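Local coordinates for protein uronate isomerase (Caulobacter crescentus, PDB 2Q01) that catalyses the isomerisation of D-glucuronate to D-fructuronate and of D-galacturonate to D-tagaturonate in the pentose and glucuronate interconversion pathway, at residues Ala296-Pro310 and Arg348-Leu362. Numbering follows the deposited sequence.
Sequences AKMSLDDGLVMQIHP and RLGNDPRLSIILFTL
Strands 305-308 and 357-359 run parallel, their axes 4.7 Å apart at 20°, with Met-306 beside Ile-357 and Ile-308 beside Leu-359. Four backbone hydrogen bonds join the two segments: Met-306 N to Ser-356 O, Ile-358 N to Met-306 O, Ile-308 N to Ile-358 O, and Phe-360 N to Ile-308 O. Water continues the pairing at each end, between Leu-304 O and Ser-356 N and between Pro-310 O and Leu-362 N. On one side of the sheet Ile-308 CD1 packs 3.8 Å from Ile-357 CG2 and also meets Leu-359 CD2; on the other, Val-305 CG1 touches Ile-358 CD1. After Ile-308, the His-309 ring stacks face to face on that of Phe-360, centroids 4.0 Å apart and planes at 26°, with NE2 of His-309 above the centre of the phenyl ring. Replacing Phe-360 by an alanine is likely to leave that imidazole face without its stacking partner and freer to tilt, although Asp-251 would still hold ND1. Before the strands, the last turns of helix 281-302 pack against residues 348-355. Leu-300 CD2 meets Leu-349 CD2 tip to tip at 3.7 Å, while Leu-300 CG sits 3.8 Å above the guanidinium plane of Arg-354. A bend at chi3 turns that guanidinium back to grip Asp-352 side-on through NE and NH2. Leu-355, its CG anti to the backbone N (chi1 -176°), sends CD1 to within 3.9 Å of Ala-296 CB. Neighbouring parallel strands of the TIM-barrel-type fold, and the ends of helices 281-302 and 343-349, are thus joined by backbone bonds and apolar packing, closed by an aromatic stack whose imidazole is probably oriented by Asp-251.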
loop_
_atom_site.group_PDB
_atom_site.type_symbol
_atom_site.label_atom_id
_atom_site.label_comp_id
_atom_site.label_asym_id
_atom_site.label_seq_id
_atom_site.Cartn_x
_atom_site.Cartn_y
_atom_site.Cartn_z
ATOM N N ALA B 296 -19.572 20.614 -12.162
ATOM C CA ALA B 296 -19.575 19.653 -13.256
ATOM C C ALA B 296 -20.734 19.911 -14.206
ATOM O O ALA B 296 -20.607 19.701 -15.408
ATOM C CB ALA B 296 -19.658 18.257 -12.714
ATOM N N LYS B 297 -21.859 20.359 -13.651
ATOM C CA LYS B 297 -23.025 20.783 -14.426
ATOM C C LYS B 297 -22.760 22.062 -15.234
ATOM O O LYS B 297 -23.347 22.262 -16.298
ATOM C CB LYS B 297 -24.229 20.996 -13.499
ATOM C CG LYS B 297 -24.875 19.703 -13.016
ATOM C CD LYS B 297 -26.256 19.940 -12.428
ATOM C CE LYS B 297 -26.205 20.137 -10.932
ATOM N NZ LYS B 297 -27.564 20.337 -10.361
ATOM N N MET B 298 -21.891 22.929 -14.711
ATOM C CA MET B 298 -21.455 24.122 -15.429
ATOM C C MET B 298 -20.464 23.747 -16.521
ATOM O O MET B 298 -20.475 24.340 -17.600
ATOM C CB MET B 298 -20.812 25.133 -14.478
ATOM C CG MET B 298 -21.795 25.955 -13.660
ATOM S SD MET B 298 -20.957 26.975 -12.433
ATOM C CE MET B 298 -22.293 27.216 -11.266
ATOM N N SER B 299 -19.621 22.755 -16.233
ATOM C CA SER B 299 -18.622 22.238 -17.175
ATOM C C SER B 299 -19.249 21.596 -18.406
ATOM O O SER B 299 -18.642 21.566 -19.477
ATOM C CB SER B 299 -17.717 21.227 -16.481
ATOM O OG SER B 299 -16.744 21.884 -15.693
ATOM N N LEU B 300 -20.467 21.083 -18.238
ATOM C CA LEU B 300 -21.279 20.585 -19.342
ATOM C C LEU B 300 -21.562 21.675 -20.371
ATOM O O LEU B 300 -21.707 21.386 -21.562
ATOM C CB LEU B 300 -22.600 20.061 -18.801
ATOM C CG LEU B 300 -22.873 18.569 -18.648
ATOM C CD1 LEU B 300 -21.737 17.803 -17.992
ATOM C CD2 LEU B 300 -24.152 18.431 -17.859
ATOM N N ASP B 301 -21.637 22.922 -19.900
ATOM C CA ASP B 301 -21.890 24.077 -20.759
ATOM C C ASP B 301 -20.623 24.782 -21.247
ATOM O O ASP B 301 -20.508 25.068 -22.440
ATOM C CB ASP B 301 -22.823 25.077 -20.065
ATOM C CG ASP B 301 -24.239 24.540 -19.896
ATOM O OD1 ASP B 301 -24.820 24.725 -18.804
ATOM O OD2 ASP B 301 -24.774 23.931 -20.848
ATOM N N ASP B 302 -19.682 25.056 -20.340
ATOM C CA ASP B 302 -18.489 25.851 -20.685
ATOM C C ASP B 302 -17.203 25.068 -20.980
ATOM O O ASP B 302 -16.201 25.653 -21.403
ATOM C CB ASP B 302 -18.244 26.992 -19.670
ATOM C CG ASP B 302 -17.895 26.506 -18.256
ATOM O OD1 ASP B 302 -18.128 27.289 -17.308
ATOM O OD2 ASP B 302 -17.384 25.378 -18.069
ATOM N N GLY B 303 -17.235 23.757 -20.757
ATOM C CA GLY B 303 -16.130 22.879 -21.134
ATOM C C GLY B 303 -14.872 22.958 -20.285
ATOM O O GLY B 303 -13.788 22.582 -20.739
ATOM N N LEU B 304 -15.009 23.449 -19.057
ATOM C CA LEU B 304 -13.907 23.443 -18.099
ATOM C C LEU B 304 -13.621 22.049 -17.555
ATOM O O LEU B 304 -14.494 21.405 -16.982
ATOM C CB LEU B 304 -14.189 24.407 -16.950
ATOM C CG LEU B 304 -13.239 25.588 -16.753
ATOM C CD1 LEU B 304 -12.816 26.188 -18.069
ATOM C CD2 LEU B 304 -13.874 26.632 -15.860
ATOM N N VAL B 305 -12.390 21.593 -17.756
ATOM C CA VAL B 305 -11.928 20.307 -17.241
ATOM C C VAL B 305 -11.773 20.389 -15.724
ATOM O O VAL B 305 -11.153 21.302 -15.199
ATOM C CB VAL B 305 -10.606 19.872 -17.916
ATOM C CG1 VAL B 305 -9.999 18.709 -17.196
ATOM C CG2 VAL B 305 -10.848 19.510 -19.375
ATOM N N MET B 306 -12.351 19.428 -15.020
ATOM C CA MET B 306 -12.486 19.529 -13.583
ATOM C C MET B 306 -11.451 18.682 -12.852
ATOM O O MET B 306 -11.481 17.461 -12.929
ATOM C CB MET B 306 -13.896 19.091 -13.215
ATOM C CG MET B 306 -14.383 19.553 -11.889
ATOM S SD MET B 306 -16.105 19.075 -11.769
ATOM C CE MET B 306 -16.035 18.232 -10.203
ATOM N N GLN B 307 -10.540 19.331 -12.136
ATOM C CA GLN B 307 -9.556 18.601 -11.335
ATOM C C GLN B 307 -9.965 18.504 -9.869
ATOM O O GLN B 307 -10.180 19.516 -9.207
ATOM C CB GLN B 307 -8.178 19.254 -11.426
ATOM C CG GLN B 307 -7.689 19.520 -12.832
ATOM C CD GLN B 307 -6.401 20.319 -12.841
ATOM O OE1 GLN B 307 -6.420 21.548 -12.915
ATOM N NE2 GLN B 307 -5.271 19.625 -12.745
ATOM N N ILE B 308 -10.054 17.282 -9.358
ATOM C CA ILE B 308 -10.305 17.080 -7.939
ATOM C C ILE B 308 -9.018 16.666 -7.213
ATOM O O ILE B 308 -8.424 15.624 -7.510
ATOM C CB ILE B 308 -11.469 16.087 -7.694
ATOM C CG1 ILE B 308 -12.731 16.565 -8.428
ATOM C CG2 ILE B 308 -11.741 15.929 -6.190
ATOM C CD1 ILE B 308 -13.831 15.527 -8.520
ATOM N N HIS B 309 -8.603 17.518 -6.275
ATOM C CA HIS B 309 -7.432 17.320 -5.420
ATOM C C HIS B 309 -7.847 17.112 -3.954
ATOM O O HIS B 309 -7.695 18.027 -3.138
ATOM C CB HIS B 309 -6.547 18.568 -5.475
ATOM C CG HIS B 309 -5.653 18.640 -6.671
ATOM N ND1 HIS B 309 -5.952 19.407 -7.774
ATOM C CD2 HIS B 309 -4.456 18.063 -6.925
ATOM C CE1 HIS B 309 -4.982 19.291 -8.665
ATOM N NE2 HIS B 309 -4.061 18.481 -8.174
ATOM N N PRO B 310 -8.372 15.922 -3.599
ATOM C CA PRO B 310 -8.863 15.808 -2.235
ATOM C C PRO B 310 -7.877 15.193 -1.232
ATOM O O PRO B 310 -6.860 14.609 -1.623
ATOM C CB PRO B 310 -10.068 14.883 -2.397
ATOM C CG PRO B 310 -9.688 13.985 -3.563
ATOM C CD PRO B 310 -8.594 14.671 -4.347
ATOM N N ARG B 348 -25.378 10.656 -11.948
ATOM C CA ARG B 348 -25.985 11.726 -12.725
ATOM C C ARG B 348 -25.276 11.920 -14.060
ATOM O O ARG B 348 -25.917 11.934 -15.110
ATOM C CB ARG B 348 -25.993 13.029 -11.924
ATOM C CG ARG B 348 -26.785 14.144 -12.587
ATOM C CD ARG B 348 -26.464 15.511 -11.989
ATOM N NE ARG B 348 -27.240 16.570 -12.637
ATOM C CZ ARG B 348 -28.482 16.919 -12.301
ATOM N NH1 ARG B 348 -29.121 16.303 -11.312
ATOM N NH2 ARG B 348 -29.090 17.895 -12.958
ATOM N N LEU B 349 -23.949 12.044 -14.013
ATOM C CA LEU B 349 -23.168 12.528 -15.151
ATOM C C LEU B 349 -21.989 11.658 -15.601
ATOM O O LEU B 349 -21.171 12.108 -16.400
ATOM C CB LEU B 349 -22.653 13.936 -14.849
ATOM C CG LEU B 349 -23.671 15.054 -14.618
ATOM C CD1 LEU B 349 -22.990 16.305 -14.115
ATOM C CD2 LEU B 349 -24.475 15.340 -15.880
ATOM N N GLY B 350 -21.908 10.422 -15.122
ATOM C CA GLY B 350 -20.742 9.576 -15.386
ATOM C C GLY B 350 -20.565 9.100 -16.815
ATOM O O GLY B 350 -19.453 8.789 -17.226
ATOM N N ASN B 351 -21.662 9.048 -17.566
ATOM C CA ASN B 351 -21.646 8.571 -18.947
ATOM C C ASN B 351 -21.836 9.698 -19.963
ATOM O O ASN B 351 -22.120 9.444 -21.133
ATOM C CB ASN B 351 -22.710 7.485 -19.147
ATOM C CG ASN B 351 -22.671 6.409 -18.064
ATOM O OD1 ASN B 351 -23.676 6.137 -17.403
ATOM N ND2 ASN B 351 -21.511 5.794 -17.882
ATOM N N ASP B 352 -21.674 10.939 -19.512
ATOM C CA ASP B 352 -21.819 12.109 -20.377
ATOM C C ASP B 352 -20.538 12.364 -21.175
ATOM O O ASP B 352 -19.451 12.367 -20.607
ATOM C CB ASP B 352 -22.180 13.341 -19.538
ATOM C CG ASP B 352 -22.785 14.461 -20.366
ATOM O OD1 ASP B 352 -22.051 15.102 -21.142
ATOM O OD2 ASP B 352 -23.998 14.718 -20.224
ATOM N N PRO B 353 -20.665 12.570 -22.501
ATOM C CA PRO B 353 -19.505 12.866 -23.354
ATOM C C PRO B 353 -18.826 14.219 -23.087
ATOM O O PRO B 353 -17.614 14.341 -23.265
ATOM C CB PRO B 353 -20.097 12.849 -24.771
ATOM C CG PRO B 353 -21.419 12.136 -24.643
ATOM C CD PRO B 353 -21.910 12.496 -23.288
ATOM N N ARG B 354 -19.601 15.213 -22.657
ATOM C CA ARG B 354 -19.114 16.593 -22.512
ATOM C C ARG B 354 -18.311 16.847 -21.233
ATOM O O ARG B 354 -17.643 17.878 -21.114
ATOM C CB ARG B 354 -20.281 17.589 -22.583
ATOM C CG ARG B 354 -21.143 17.484 -23.832
ATOM C CD ARG B 354 -22.475 18.198 -23.640
ATOM N NE ARG B 354 -23.383 17.457 -22.762
ATOM C CZ ARG B 354 -24.454 17.980 -22.164
ATOM N NH1 ARG B 354 -24.767 19.262 -22.329
ATOM N NH2 ARG B 354 -25.213 17.218 -21.388
ATOM N N LEU B 355 -18.383 15.919 -20.280
ATOM C CA LEU B 355 -17.722 16.101 -18.990
ATOM C C LEU B 355 -16.350 15.426 -18.926
ATOM O O LEU B 355 -16.181 14.279 -19.343
ATOM C CB LEU B 355 -18.620 15.617 -17.845
ATOM C CG LEU B 355 -18.136 15.817 -16.403
ATOM C CD1 LEU B 355 -17.974 17.297 -16.058
ATOM C CD2 LEU B 355 -19.059 15.119 -15.417
ATOM N N SER B 356 -15.377 16.159 -18.399
ATOM C CA SER B 356 -14.036 15.642 -18.208
ATOM C C SER B 356 -13.574 15.935 -16.780
ATOM O O SER B 356 -13.453 17.102 -16.384
ATOM C CB SER B 356 -13.087 16.257 -19.241
ATOM O OG SER B 356 -11.823 15.619 -19.222
ATOM N N ILE B 357 -13.351 14.867 -16.008
ATOM C CA ILE B 357 -12.862 14.967 -14.631
ATOM C C ILE B 357 -11.481 14.296 -14.492
ATOM O O ILE B 357 -11.255 13.215 -15.025
ATOM C CB ILE B 357 -13.878 14.359 -13.616
ATOM C CG1 ILE B 357 -15.270 14.979 -13.796
ATOM C CG2 ILE B 357 -13.419 14.554 -12.171
ATOM C CD1 ILE B 357 -16.327 14.409 -12.888
ATOM N N ILE B 358 -10.557 14.953 -13.793
ATOM C CA ILE B 358 -9.239 14.386 -13.516
ATOM C C ILE B 358 -9.065 14.205 -12.013
ATOM O O ILE B 358 -9.108 15.174 -11.265
ATOM C CB ILE B 358 -8.091 15.259 -14.089
ATOM C CG1 ILE B 358 -8.315 15.539 -15.580
ATOM C CG2 ILE B 358 -6.742 14.572 -13.878
ATOM C CD1 ILE B 358 -7.311 16.488 -16.179
ATOM N N LEU B 359 -8.878 12.958 -11.585
ATOM C CA LEU B 359 -8.770 12.623 -10.163
ATOM C C LEU B 359 -7.323 12.511 -9.694
ATOM O O LEU B 359 -6.484 11.885 -10.350
ATOM C CB LEU B 359 -9.481 11.309 -9.861
ATOM C CG LEU B 359 -10.973 11.167 -10.140
ATOM C CD1 LEU B 359 -11.350 9.704 -9.980
ATOM C CD2 LEU B 359 -11.815 12.059 -9.224
ATOM N N PHE B 360 -7.058 13.114 -8.543
ATOM C CA PHE B 360 -5.750 13.083 -7.913
ATOM C C PHE B 360 -5.919 12.440 -6.554
ATOM O O PHE B 360 -7.040 12.311 -6.069
ATOM C CB PHE B 360 -5.222 14.503 -7.733
ATOM C CG PHE B 360 -4.704 15.122 -8.993
ATOM C CD1 PHE B 360 -5.575 15.646 -9.940
ATOM C CD2 PHE B 360 -3.339 15.197 -9.228
ATOM C CE1 PHE B 360 -5.095 16.215 -11.103
ATOM C CE2 PHE B 360 -2.855 15.778 -10.386
ATOM C CZ PHE B 360 -3.735 16.286 -11.326
ATOM N N THR B 361 -4.811 12.036 -5.941
ATOM C CA THR B 361 -4.849 11.473 -4.603
ATOM C C THR B 361 -3.578 11.783 -3.805
ATOM O O THR B 361 -2.517 12.048 -4.372
ATOM C CB THR B 361 -5.132 9.946 -4.629
ATOM O OG1 THR B 361 -5.774 9.554 -3.410
ATOM C CG2 THR B 361 -3.866 9.135 -4.816
ATOM N N LEU B 362 -3.722 11.772 -2.485
ATOM C CA LEU B 362 -2.612 11.849 -1.549
ATOM C C LEU B 362 -2.482 10.491 -0.865
ATOM O O LEU B 362 -1.561 10.246 -0.083
ATOM C CB LEU B 362 -2.888 12.942 -0.520
ATOM C CG LEU B 362 -2.047 14.221 -0.478
ATOM C CD1 LEU B 362 -1.246 14.436 -1.731
ATOM C CD2 LEU B 362 -2.910 15.444 -0.147
HETATM O O HOH W 1 -15.576 19.025 -18.433
HETATM O O HOH W 2 -6.234 11.977 -1.212
#